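Local coordinates for protein N5-Carboxyaminoimidazole ribonucleotide synthetase (PDB 3ORQ) that catalyses the ATP-dependent conversion of 5-aminoimidazole ribonucleotide and bicarbonate to N5-carboxyaminoimidazole ribonucleotide in purine biosynthesis, as a member of the ATP-grasp superfamily, at residues 190-201 with 251-262; 309-317 with 358-369. All blocks are in the same frame, centred on the assembly; numbering follows the deposited sequence.

Contact 1. Residues 190-201 with 251-262; sequences NIKKEVSLTVTR and IGTFTVEFFIDS. With MG (magnesium ion), chain C; ADP (adenosine-5'-diphosphate), chain D.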
loop_
_atom_site.group_PDB
_atom_site.type_symbol
_atom_site.label_atom_id
_atom_site.label_comp_id
_atom_site.label_asym_id
_atom_site.label_seq_id
_atom_site.Cartn_x
_atom_site.Cartn_y
_atom_site.Cartn_z
ATOM N N ASN A 190 18.639 -25.073 -23.218
ATOM C CA ASN A 190 18.487 -25.879 -22.021
ATOM C C ASN A 190 18.694 -24.992 -20.788
ATOM O O ASN A 190 19.818 -24.851 -20.287
ATOM C CB ASN A 190 19.477 -27.053 -22.033
ATOM C CG ASN A 190 19.243 -28.034 -20.885
ATOM O OD1 ASN A 190 20.163 -28.740 -20.468
ATOM N ND2 ASN A 190 18.009 -28.082 -20.374
ATOM N N ILE A 191 17.602 -24.394 -20.316
ATOM C CA ILE A 191 17.629 -23.379 -19.249
ATOM C C ILE A 191 17.546 -23.986 -17.849
ATOM O O ILE A 191 16.657 -24.792 -17.589
ATOM C CB ILE A 191 16.456 -22.436 -19.416
ATOM C CG1 ILE A 191 16.582 -21.706 -20.748
ATOM C CG2 ILE A 191 16.355 -21.446 -18.214
ATOM C CD1 ILE A 191 15.470 -20.709 -20.967
ATOM N N LYS A 192 18.459 -23.609 -16.951
ATOM C CA LYS A 192 18.369 -24.123 -15.575
ATOM C C LYS A 192 17.647 -23.154 -14.621
ATOM O O LYS A 192 16.949 -23.583 -13.707
ATOM C CB LYS A 192 19.726 -24.564 -15.007
ATOM C CG LYS A 192 20.729 -23.460 -14.877
ATOM C CD LYS A 192 22.083 -23.952 -14.358
ATOM C CE LYS A 192 22.311 -23.519 -12.920
ATOM N NZ LYS A 192 23.674 -23.898 -12.444
ATOM N N LYS A 193 17.817 -21.856 -14.833
ATOM C CA LYS A 193 17.101 -20.855 -14.049
ATOM C C LYS A 193 16.705 -19.680 -14.931
ATOM O O LYS A 193 17.403 -19.349 -15.885
ATOM C CB LYS A 193 17.987 -20.363 -12.894
ATOM C CG LYS A 193 18.119 -21.306 -11.701
ATOM C CD LYS A 193 17.379 -20.752 -10.511
ATOM C CE LYS A 193 18.122 -21.029 -9.214
ATOM N NZ LYS A 193 18.080 -22.449 -8.755
ATOM N N GLU A 194 15.569 -19.072 -14.614
ATOM C CA GLU A 194 15.230 -17.750 -15.145
ATOM C C GLU A 194 15.246 -16.691 -14.064
ATOM O O GLU A 194 14.770 -16.916 -12.944
ATOM C CB GLU A 194 13.873 -17.758 -15.814
ATOM C CG GLU A 194 13.820 -18.663 -17.039
ATOM C CD GLU A 194 12.499 -18.616 -17.699
ATOM O OE1 GLU A 194 11.793 -19.622 -17.640
ATOM O OE2 GLU A 194 12.140 -17.561 -18.245
ATOM N N VAL A 195 15.802 -15.531 -14.391
ATOM C CA VAL A 195 15.805 -14.422 -13.454
ATOM C C VAL A 195 15.351 -13.171 -14.164
ATOM O O VAL A 195 15.300 -13.128 -15.405
ATOM C CB VAL A 195 17.204 -14.153 -12.788
ATOM C CG1 VAL A 195 17.673 -15.378 -12.045
ATOM C CG2 VAL A 195 18.236 -13.674 -13.813
ATOM N N SER A 196 15.054 -12.144 -13.372
ATOM C CA SER A 196 14.732 -10.830 -13.931
ATOM C C SER A 196 15.238 -9.757 -13.000
ATOM O O SER A 196 15.493 -9.994 -11.821
ATOM C CB SER A 196 13.220 -10.672 -14.159
ATOM O OG SER A 196 12.507 -10.561 -12.937
ATOM N N LEU A 197 15.404 -8.565 -13.556
ATOM C CA LEU A 197 15.950 -7.431 -12.847
ATOM C C LEU A 197 14.987 -6.273 -13.099
ATOM O O LEU A 197 14.768 -5.840 -14.233
ATOM C CB LEU A 197 17.329 -7.096 -13.395
ATOM C CG LEU A 197 18.141 -6.099 -12.575
ATOM C CD1 LEU A 197 18.424 -6.619 -11.167
ATOM C CD2 LEU A 197 19.429 -5.767 -13.294
ATOM N N THR A 198 14.341 -5.819 -12.040
ATOM C CA THR A 198 13.430 -4.677 -12.143
ATOM C C THR A 198 14.230 -3.387 -11.836
ATOM O O THR A 198 15.064 -3.378 -10.936
ATOM C CB THR A 198 12.254 -4.909 -11.246
ATOM O OG1 THR A 198 11.507 -6.029 -11.775
ATOM C CG2 THR A 198 11.371 -3.631 -11.158
ATOM N N VAL A 199 14.001 -2.333 -12.616
ATOM C CA VAL A 199 14.844 -1.151 -12.601
ATOM C C VAL A 199 13.971 0.086 -12.677
ATOM O O VAL A 199 12.867 0.052 -13.245
ATOM C CB VAL A 199 15.825 -1.117 -13.855
ATOM C CG1 VAL A 199 16.761 0.084 -13.819
ATOM C CG2 VAL A 199 16.620 -2.402 -14.012
ATOM N N THR A 200 14.456 1.192 -12.112
ATOM C CA THR A 200 13.712 2.438 -12.289
ATOM C C THR A 200 14.677 3.517 -12.701
ATOM O O THR A 200 15.738 3.683 -12.099
ATOM C CB THR A 200 12.951 2.897 -10.999
ATOM O OG1 THR A 200 12.069 1.856 -10.538
ATOM C CG2 THR A 200 12.083 4.141 -11.342
ATOM N N ARG A 201 14.298 4.281 -13.701
ATOM C CA ARG A 201 15.164 5.365 -14.188
ATOM C C ARG A 201 14.382 6.640 -14.074
ATOM O O ARG A 201 13.195 6.661 -14.398
ATOM C CB ARG A 201 15.549 5.128 -15.649
ATOM C CG ARG A 201 17.037 4.887 -15.821
ATOM C CD ARG A 201 17.426 4.928 -17.309
ATOM N NE ARG A 201 18.298 6.048 -17.553
ATOM C CZ ARG A 201 18.016 7.111 -18.287
ATOM N NH1 ARG A 201 16.848 7.235 -18.919
ATOM N NH2 ARG A 201 18.939 8.070 -18.380
ATOM N N ILE A 251 12.226 5.791 -18.813
ATOM C CA ILE A 251 11.907 6.497 -17.570
ATOM C C ILE A 251 10.821 5.674 -16.847
ATOM O O ILE A 251 10.044 4.967 -17.490
ATOM C CB ILE A 251 11.400 7.927 -17.821
ATOM C CG1 ILE A 251 12.561 8.835 -18.289
ATOM C CG2 ILE A 251 10.773 8.494 -16.541
ATOM C CD1 ILE A 251 13.735 8.884 -17.319
ATOM N N GLY A 252 10.822 5.733 -15.513
ATOM C CA GLY A 252 9.965 4.910 -14.667
ATOM C C GLY A 252 10.509 3.475 -14.549
ATOM O O GLY A 252 11.672 3.196 -14.832
ATOM N N THR A 253 9.653 2.544 -14.167
ATOM C CA THR A 253 10.096 1.174 -13.958
ATOM C C THR A 253 10.051 0.369 -15.251
ATOM O O THR A 253 9.083 0.466 -16.023
ATOM C CB THR A 253 9.237 0.536 -12.843
ATOM O OG1 THR A 253 9.589 1.202 -11.620
ATOM C CG2 THR A 253 9.480 -0.988 -12.697
ATOM N N PHE A 254 11.098 -0.415 -15.496
ATOM C CA PHE A 254 11.062 -1.424 -16.580
ATOM C C PHE A 254 11.717 -2.687 -16.051
ATOM O O PHE A 254 12.363 -2.659 -15.006
ATOM C CB PHE A 254 11.746 -0.908 -17.855
ATOM C CG PHE A 254 13.195 -0.581 -17.678
ATOM C CD1 PHE A 254 13.589 0.601 -17.064
ATOM C CD2 PHE A 254 14.160 -1.457 -18.109
ATOM C CE1 PHE A 254 14.947 0.910 -16.870
ATOM C CE2 PHE A 254 15.540 -1.161 -17.921
ATOM C CZ PHE A 254 15.921 0.028 -17.299
ATOM N N THR A 255 11.502 -3.802 -16.724
ATOM C CA THR A 255 12.032 -5.072 -16.245
ATOM C C THR A 255 12.694 -5.858 -17.390
ATOM O O THR A 255 12.137 -5.991 -18.461
ATOM C CB THR A 255 10.910 -5.949 -15.627
ATOM O OG1 THR A 255 10.250 -5.222 -14.595
ATOM C CG2 THR A 255 11.476 -7.271 -15.051
ATOM N N VAL A 256 13.882 -6.386 -17.131
ATOM C CA VAL A 256 14.605 -7.214 -18.097
ATOM C C VAL A 256 14.534 -8.649 -17.601
ATOM O O VAL A 256 14.922 -8.930 -16.458
ATOM C CB VAL A 256 16.080 -6.767 -18.207
ATOM C CG1 VAL A 256 16.884 -7.593 -19.280
ATOM C CG2 VAL A 256 16.181 -5.298 -18.487
ATOM N N GLU A 257 14.030 -9.545 -18.458
ATOM C CA GLU A 257 14.011 -10.996 -18.217
ATOM C C GLU A 257 15.220 -11.679 -18.826
ATOM O O GLU A 257 15.548 -11.411 -19.968
ATOM C CB GLU A 257 12.785 -11.630 -18.869
ATOM C CG GLU A 257 11.477 -11.318 -18.211
ATOM C CD GLU A 257 10.317 -12.064 -18.848
ATOM O OE1 GLU A 257 10.525 -13.055 -19.608
ATOM O OE2 GLU A 257 9.172 -11.670 -18.595
ATOM N N PHE A 258 15.832 -12.604 -18.089
ATOM C CA PHE A 258 17.038 -13.299 -18.545
ATOM C C PHE A 258 16.896 -14.818 -18.464
ATOM O O PHE A 258 16.197 -15.340 -17.608
ATOM C CB PHE A 258 18.269 -12.956 -17.689
ATOM C CG PHE A 258 18.597 -11.497 -17.602
ATOM C CD1 PHE A 258 17.900 -10.668 -16.738
ATOM C CD2 PHE A 258 19.666 -10.970 -18.318
ATOM C CE1 PHE A 258 18.232 -9.313 -16.625
ATOM C CE2 PHE A 258 20.005 -9.642 -18.228
ATOM C CZ PHE A 258 19.283 -8.799 -17.361
ATOM N N PHE A 259 17.629 -15.511 -19.335
ATOM C CA PHE A 259 17.803 -16.941 -19.229
ATOM C C PHE A 259 19.200 -17.269 -18.700
ATOM O O PHE A 259 20.190 -16.633 -19.071
ATOM C CB PHE A 259 17.624 -17.612 -20.605
ATOM C CG PHE A 259 16.266 -17.441 -21.201
ATOM C CD1 PHE A 259 15.139 -17.297 -20.390
ATOM C CD2 PHE A 259 16.105 -17.427 -22.582
ATOM C CE1 PHE A 259 13.856 -17.140 -20.946
ATOM C CE2 PHE A 259 14.829 -17.273 -23.156
ATOM C CZ PHE A 259 13.695 -17.145 -22.326
ATOM N N ILE A 260 19.295 -18.269 -17.843
ATOM C CA ILE A 260 20.607 -18.847 -17.614
ATOM C C ILE A 260 20.697 -20.328 -18.098
ATOM O O ILE A 260 19.871 -21.170 -17.720
ATOM C CB ILE A 260 21.117 -18.623 -16.173
ATOM C CG1 ILE A 260 21.099 -19.921 -15.397
ATOM C CG2 ILE A 260 20.423 -17.392 -15.415
ATOM C CD1 ILE A 260 22.487 -20.415 -15.135
ATOM N N ASP A 261 21.691 -20.604 -18.950
ATOM C CA ASP A 261 22.038 -21.951 -19.497
ATOM C C ASP A 261 22.107 -23.116 -18.540
ATOM O O ASP A 261 22.238 -22.935 -17.343
ATOM C CB ASP A 261 23.458 -21.911 -20.124
ATOM C CG ASP A 261 23.417 -21.802 -21.603
ATOM O OD1 ASP A 261 22.298 -21.613 -22.146
ATOM O OD2 ASP A 261 24.477 -21.925 -22.235
ATOM N N SER A 262 22.121 -24.325 -19.104
ATOM C CA SER A 262 22.628 -25.505 -18.393
ATOM C C SER A 262 24.099 -25.295 -17.998
ATOM O O SER A 262 24.593 -25.898 -17.042
ATOM C CB SER A 262 22.489 -26.743 -19.266
ATOM O OG SER A 262 23.150 -26.556 -20.505
HETATM MG MG MG C . 8.210 -13.543 -20.425
HETATM P PB ADP D . 5.995 -14.211 -23.171
HETATM O O1B ADP D . 6.441 -12.895 -23.753
HETATM O O2B ADP D . 6.111 -14.424 -21.688
HETATM O O3B ADP D . 4.660 -14.631 -23.723
HETATM P PA ADP D . 8.547 -15.415 -23.533
HETATM O O1A ADP D . 9.254 -15.196 -24.847
HETATM O O2A ADP D . 8.929 -14.557 -22.354
HETATM O O3A ADP D . 6.951 -15.346 -23.792
HETATM O "O5'" ADP D . 8.683 -16.945 -23.068
HETATM C "C5'" ADP D . 7.898 -17.476 -22.014
HETATM C "C4'" ADP D . 8.630 -18.664 -21.414
HETATM O "O4'" ADP D . 8.882 -19.681 -22.418
HETATM C "C3'" ADP D . 9.998 -18.292 -20.836
HETATM O "O3'" ADP D . 9.955 -17.838 -19.479
HETATM C "C2'" ADP D . 10.762 -19.601 -20.956
HETATM O "O2'" ADP D . 10.593 -20.384 -19.787
HETATM C "C1'" ADP D . 10.154 -20.299 -22.167
HETATM N N9 ADP D . 11.068 -19.959 -23.280
HETATM C C8 ADP D . 10.902 -18.927 -24.135
HETATM N N7 ADP D . 11.925 -18.842 -25.021
HETATM C C5 ADP D . 12.757 -19.872 -24.723
HETATM C C6 ADP D . 14.033 -20.382 -25.286
HETATM N N6 ADP D . 14.599 -19.740 -26.345
HETATM N N1 ADP D . 14.587 -21.463 -24.688
HETATM C C2 ADP D . 14.018 -22.080 -23.625
HETATM N N3 ADP D . 12.856 -21.673 -23.058
HETATM C C4 ADP D . 12.201 -20.594 -23.569
#
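Ile-191 and Phe-259 meet at the nucleotide end of an antiparallel strand pair in the ATP-grasp domain (short-segment axes 152° apart), where a methyl bump settles on a flat ring. Atom CD1 of Ile-191 stands 3.5 Å from the Phe-259 ring centroid and 19° off the ring normal, a CH-pi contact. The same methyl lies 3.3 Å from C2 of the adenine of ADP, so it is shared between protein ring and base. Beside it, Glu-194 puts OE2 in the plane of the Phe-259 ring at its edge; carboxylate and ring are turned 75° apart. The two carboxylate oxygens of Glu-194 share the ribose hydroxyls: OE1 accepts from O2' at 2.6 Å and OE2 from O3' of ADP at 2.5 Å. Farther along the face of Glu-194 and Ser-196, Glu-257 binds the magnesium ion through OE1, its OE2 hydrogen-bonded to His-276 NE2; Glu-270 and O2A of ADP also hold the metal.

The face carrying Val-195, Leu-197 and Val-199 is apolar along its middle and packs partly on helix 234-245. There Phe-254 lies alongside Val-199, whose CB sits over one ring face, 3.9 Å from the centroid. Phe-258 instead offers an edge to Leu-197, CE1 reaching CB at 4.0 Å.

Contact 2. Residues 309-317 with 358-369; sequences LLKPAVMMN and LTNDVNQTEQDM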
loop_
_atom_site.group_PDB
_atom_site.type_symbol
_atom_site.label_atom_id
_atom_site.label_comp_id
_atom_site.label_asym_id
_atom_site.label_seq_id
_atom_site.Cartn_x
_atom_site.Cartn_y
_atom_site.Cartn_z
ATOM N N LEU A 309 15.994 -5.169 0.524
ATOM C CA LEU A 309 15.092 -6.290 0.804
ATOM C C LEU A 309 14.993 -6.463 2.338
ATOM O O LEU A 309 15.948 -6.946 2.987
ATOM C CB LEU A 309 15.586 -7.563 0.095
ATOM C CG LEU A 309 14.762 -8.844 0.228
ATOM C CD1 LEU A 309 13.434 -8.728 -0.467
ATOM C CD2 LEU A 309 15.552 -9.945 -0.394
ATOM N N LEU A 310 13.874 -6.068 2.923
ATOM C CA LEU A 310 13.636 -6.155 4.397
ATOM C C LEU A 310 13.404 -7.614 4.853
ATOM O O LEU A 310 13.795 -8.014 5.947
ATOM C CB LEU A 310 12.445 -5.275 4.778
ATOM C CG LEU A 310 12.591 -3.803 4.353
ATOM C CD1 LEU A 310 11.326 -2.966 4.624
ATOM C CD2 LEU A 310 13.851 -3.149 5.019
ATOM N N LYS A 311 12.791 -8.423 3.999
ATOM C CA LYS A 311 12.659 -9.831 4.280
ATOM C C LYS A 311 12.517 -10.597 2.962
ATOM O O LYS A 311 11.849 -10.105 2.037
ATOM C CB LYS A 311 11.415 -10.046 5.154
ATOM C CG LYS A 311 11.421 -11.366 5.916
ATOM C CD LYS A 311 10.297 -11.433 6.949
ATOM C CE LYS A 311 10.236 -12.881 7.558
ATOM N NZ LYS A 311 9.084 -13.018 8.455
ATOM N N PRO A 312 13.114 -11.814 2.870
ATOM C CA PRO A 312 13.069 -12.567 1.629
ATOM C C PRO A 312 11.638 -12.995 1.395
ATOM O O PRO A 312 10.814 -12.922 2.344
ATOM C CB PRO A 312 13.908 -13.813 1.917
ATOM C CG PRO A 312 14.824 -13.450 3.073
ATOM C CD PRO A 312 13.953 -12.473 3.906
ATOM N N ALA A 313 11.333 -13.451 0.164
ATOM C CA ALA A 313 9.947 -13.592 -0.229
ATOM C C ALA A 313 9.714 -14.602 -1.331
ATOM O O ALA A 313 10.571 -14.850 -2.163
ATOM C CB ALA A 313 9.356 -12.211 -0.622
ATOM N N VAL A 314 8.528 -15.186 -1.317
ATOM C CA VAL A 314 8.142 -16.157 -2.302
ATOM C C VAL A 314 6.784 -15.699 -2.765
ATOM O O VAL A 314 5.818 -15.658 -1.977
ATOM C CB VAL A 314 8.011 -17.559 -1.666
ATOM C CG1 VAL A 314 7.516 -18.546 -2.693
ATOM C CG2 VAL A 314 9.341 -18.019 -1.149
HETATM N N MSE A 315 6.697 -15.305 -4.020
HETATM C CA MSE A 315 5.436 -14.774 -4.482
HETATM C C MSE A 315 4.828 -15.755 -5.483
HETATM O O MSE A 315 5.540 -16.258 -6.360
HETATM C CB MSE A 315 5.682 -13.444 -5.164
HETATM C CG MSE A 315 4.388 -12.844 -5.729
HETATM SE SE MSE A 315 4.720 -11.857 -7.351
HETATM C CE MSE A 315 3.307 -12.670 -8.335
HETATM N N MSE A 316 3.529 -16.028 -5.351
HETATM C CA MSE A 316 2.818 -16.953 -6.259
HETATM C C MSE A 316 1.766 -16.163 -7.004
HETATM O O MSE A 316 1.042 -15.384 -6.389
HETATM C CB MSE A 316 2.110 -18.077 -5.487
HETATM C CG MSE A 316 2.959 -18.822 -4.480
HETATM SE SE MSE A 316 4.428 -19.771 -5.320
HETATM C CE MSE A 316 3.425 -21.079 -6.344
ATOM N N ASN A 317 1.662 -16.349 -8.314
ATOM C CA ASN A 317 0.517 -15.804 -9.041
ATOM C C ASN A 317 -0.732 -16.552 -8.645
ATOM O O ASN A 317 -0.660 -17.693 -8.199
ATOM C CB ASN A 317 0.722 -15.934 -10.540
ATOM C CG ASN A 317 1.165 -14.636 -11.172
ATOM O OD1 ASN A 317 1.116 -13.565 -10.537
ATOM N ND2 ASN A 317 1.618 -14.715 -12.419
ATOM N N LEU A 358 6.251 -13.691 3.013
ATOM C CA LEU A 358 7.536 -13.273 3.547
ATOM C C LEU A 358 8.077 -14.424 4.337
ATOM O O LEU A 358 7.331 -15.066 5.063
ATOM C CB LEU A 358 7.377 -12.042 4.436
ATOM C CG LEU A 358 6.844 -10.783 3.723
ATOM C CD1 LEU A 358 6.748 -9.595 4.706
ATOM C CD2 LEU A 358 7.749 -10.433 2.530
ATOM N N THR A 359 9.367 -14.706 4.187
ATOM C CA THR A 359 9.932 -15.912 4.821
ATOM C C THR A 359 11.429 -15.767 5.124
ATOM O O THR A 359 12.163 -15.134 4.359
ATOM C CB THR A 359 9.722 -17.140 3.907
ATOM O OG1 THR A 359 10.177 -18.347 4.549
ATOM C CG2 THR A 359 10.460 -16.951 2.588
ATOM N N ASN A 360 11.885 -16.360 6.223
ATOM C CA ASN A 360 13.323 -16.473 6.431
ATOM C C ASN A 360 13.918 -17.748 5.841
ATOM O O ASN A 360 15.149 -17.906 5.752
ATOM C CB ASN A 360 13.652 -16.414 7.915
ATOM C CG ASN A 360 13.460 -15.048 8.488
ATOM O OD1 ASN A 360 13.794 -14.043 7.858
ATOM N ND2 ASN A 360 12.912 -14.997 9.693
ATOM N N ASP A 361 13.050 -18.672 5.465
ATOM C CA ASP A 361 13.509 -19.920 4.902
ATOM C C ASP A 361 12.833 -20.154 3.564
ATOM O O ASP A 361 11.857 -20.906 3.441
ATOM C CB ASP A 361 13.298 -21.089 5.866
ATOM C CG ASP A 361 13.998 -22.381 5.387
ATOM O OD1 ASP A 361 14.330 -22.493 4.184
ATOM O OD2 ASP A 361 14.220 -23.285 6.221
ATOM N N VAL A 362 13.395 -19.517 2.552
ATOM C CA VAL A 362 12.854 -19.553 1.198
ATOM C C VAL A 362 12.720 -20.981 0.673
ATOM O O VAL A 362 11.702 -21.345 0.091
ATOM C CB VAL A 362 13.737 -18.703 0.257
ATOM C CG1 VAL A 362 13.350 -18.931 -1.127
ATOM C CG2 VAL A 362 13.626 -17.152 0.611
ATOM N N ASN A 363 13.750 -21.798 0.866
ATOM C CA ASN A 363 13.728 -23.154 0.309
ATOM C C ASN A 363 12.586 -23.995 0.868
ATOM O O ASN A 363 11.919 -24.696 0.125
ATOM C CB ASN A 363 15.087 -23.833 0.431
ATOM C CG ASN A 363 16.137 -23.184 -0.478
ATOM O OD1 ASN A 363 15.826 -22.286 -1.256
ATOM N ND2 ASN A 363 17.369 -23.613 -0.365
ATOM N N GLN A 364 12.323 -23.846 2.161
ATOM C CA GLN A 364 11.198 -24.493 2.794
ATOM C C GLN A 364 9.868 -23.933 2.293
ATOM O O GLN A 364 9.005 -24.695 1.832
ATOM C CB GLN A 364 11.273 -24.343 4.299
ATOM C CG GLN A 364 10.124 -25.044 5.007
ATOM C CD GLN A 364 10.091 -26.541 4.711
ATOM O OE1 GLN A 364 10.933 -27.294 5.190
ATOM N NE2 GLN A 364 9.124 -26.969 3.915
ATOM N N THR A 365 9.699 -22.606 2.378
ATOM C CA THR A 365 8.506 -21.971 1.840
ATOM C C THR A 365 8.236 -22.431 0.406
ATOM O O THR A 365 7.089 -22.692 0.047
ATOM C CB THR A 365 8.609 -20.445 1.834
ATOM O OG1 THR A 365 8.716 -19.968 3.184
ATOM C CG2 THR A 365 7.376 -19.848 1.137
ATOM N N GLU A 366 9.291 -22.535 -0.403
ATOM C CA GLU A 366 9.141 -23.011 -1.775
ATOM C C GLU A 366 8.478 -24.394 -1.803
ATOM O O GLU A 366 7.554 -24.622 -2.598
ATOM C CB GLU A 366 10.483 -23.064 -2.516
ATOM C CG GLU A 366 10.300 -23.479 -3.973
ATOM C CD GLU A 366 11.598 -23.639 -4.717
ATOM O OE1 GLU A 366 11.687 -23.115 -5.843
ATOM O OE2 GLU A 366 12.519 -24.300 -4.197
ATOM N N GLN A 367 8.941 -25.293 -0.930
ATOM C CA GLN A 367 8.354 -26.638 -0.822
ATOM C C GLN A 367 6.892 -26.545 -0.450
ATOM O O GLN A 367 6.051 -27.160 -1.099
ATOM C CB GLN A 367 9.079 -27.498 0.235
ATOM C CG GLN A 367 10.408 -28.074 -0.222
ATOM C CD GLN A 367 10.308 -28.749 -1.593
ATOM O OE1 GLN A 367 10.955 -28.329 -2.540
ATOM N NE2 GLN A 367 9.478 -29.778 -1.699
ATOM N N ASP A 368 6.617 -25.772 0.603
ATOM C CA ASP A 368 5.258 -25.544 1.106
ATOM C C ASP A 368 4.296 -25.194 -0.017
ATOM O O ASP A 368 3.199 -25.747 -0.083
ATOM C CB ASP A 368 5.237 -24.422 2.152
ATOM C CG ASP A 368 5.990 -24.779 3.433
ATOM O OD1 ASP A 368 6.428 -25.945 3.563
ATOM O OD2 ASP A 368 6.138 -23.874 4.313
HETATM N N MSE A 369 4.729 -24.277 -0.886
HETATM C CA MSE A 369 3.949 -23.797 -2.029
HETATM C C MSE A 369 3.795 -24.867 -3.131
HETATM O O MSE A 369 2.750 -24.944 -3.782
HETATM C CB MSE A 369 4.590 -22.520 -2.628
HETATM C CG MSE A 369 4.615 -21.254 -1.718
HETATM SE SE MSE A 369 2.819 -20.879 -1.111
HETATM C CE MSE A 369 2.901 -21.564 0.700
#
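Thr-359 OG1 is gripped twice, by the backbone N of Asp-361 at 3.0 Å in an ST turn and by Thr-365 OG1 at 2.6 Å, where either hydroxyl could donate. These bonds hold the turn against the start of helix 362-372, whose N-cap is Asp-361: its OD1 accepts from Gln-364 N, met from above the carboxylate plane. Across the contact, Thr-359 N donates to Pro-312 O at 2.9 Å; the N-H points almost straight at the oxygen (169°) but arrives 38° out of the carbonyl plane.

In this C-terminal domain the end of strand 351-358 pairs antiparallel with strand 313-319, Ala-313 opposite Leu-358 in a non-hydrogen-bonded pair, and the following helix covers strand 313-319, short-segment axes 21° apart. Val-314 and Thr-365 slide past each other in opposite directions, CG2 to CG2 at 3.5 Å. Val-362 packs on Pro-312, CG2 3.6 Å from the proline CB. Selenomethionines Met-316 and Met-369 cross at a slant, SE of Met-316 lying 3.9 Å from CB of Met-369.

Lys-311, extended, lays its CD against CB of Leu-358, and its NZ forms a salt bridge with Glu-308 of the second subunit. The chemistry implies a polar fastening at the turn, apolar packing beneath the helix, and a charged link to the dimer partner.

In the fold
From the N terminus, the chain passes through the parallel sheet of the preATP-grasp domain and the four-stranded sheet of residues 128-187 before reaching contact 1. That contact closes a loop of 49 residues, which holds strands 207-218 and 221-227 and helix 234-245. The chain continues through strand 266-272 and helices 282-285 and 290-298 to contact 2, which closes 40 residues containing helix 320-326, strand 338-340 and most of strand 351-358. The closures follow in series, neither enclosing nor crossing the other. Both reach the same eight-stranded antiparallel sheet: contact 1 joins neighbouring strands near the magnesium site, whereas contact 2 joins strand 313-319 to the end of strand 351-358 and lays helix 362-372 on it. Their centres lie about 19 Å apart; the two do not touch.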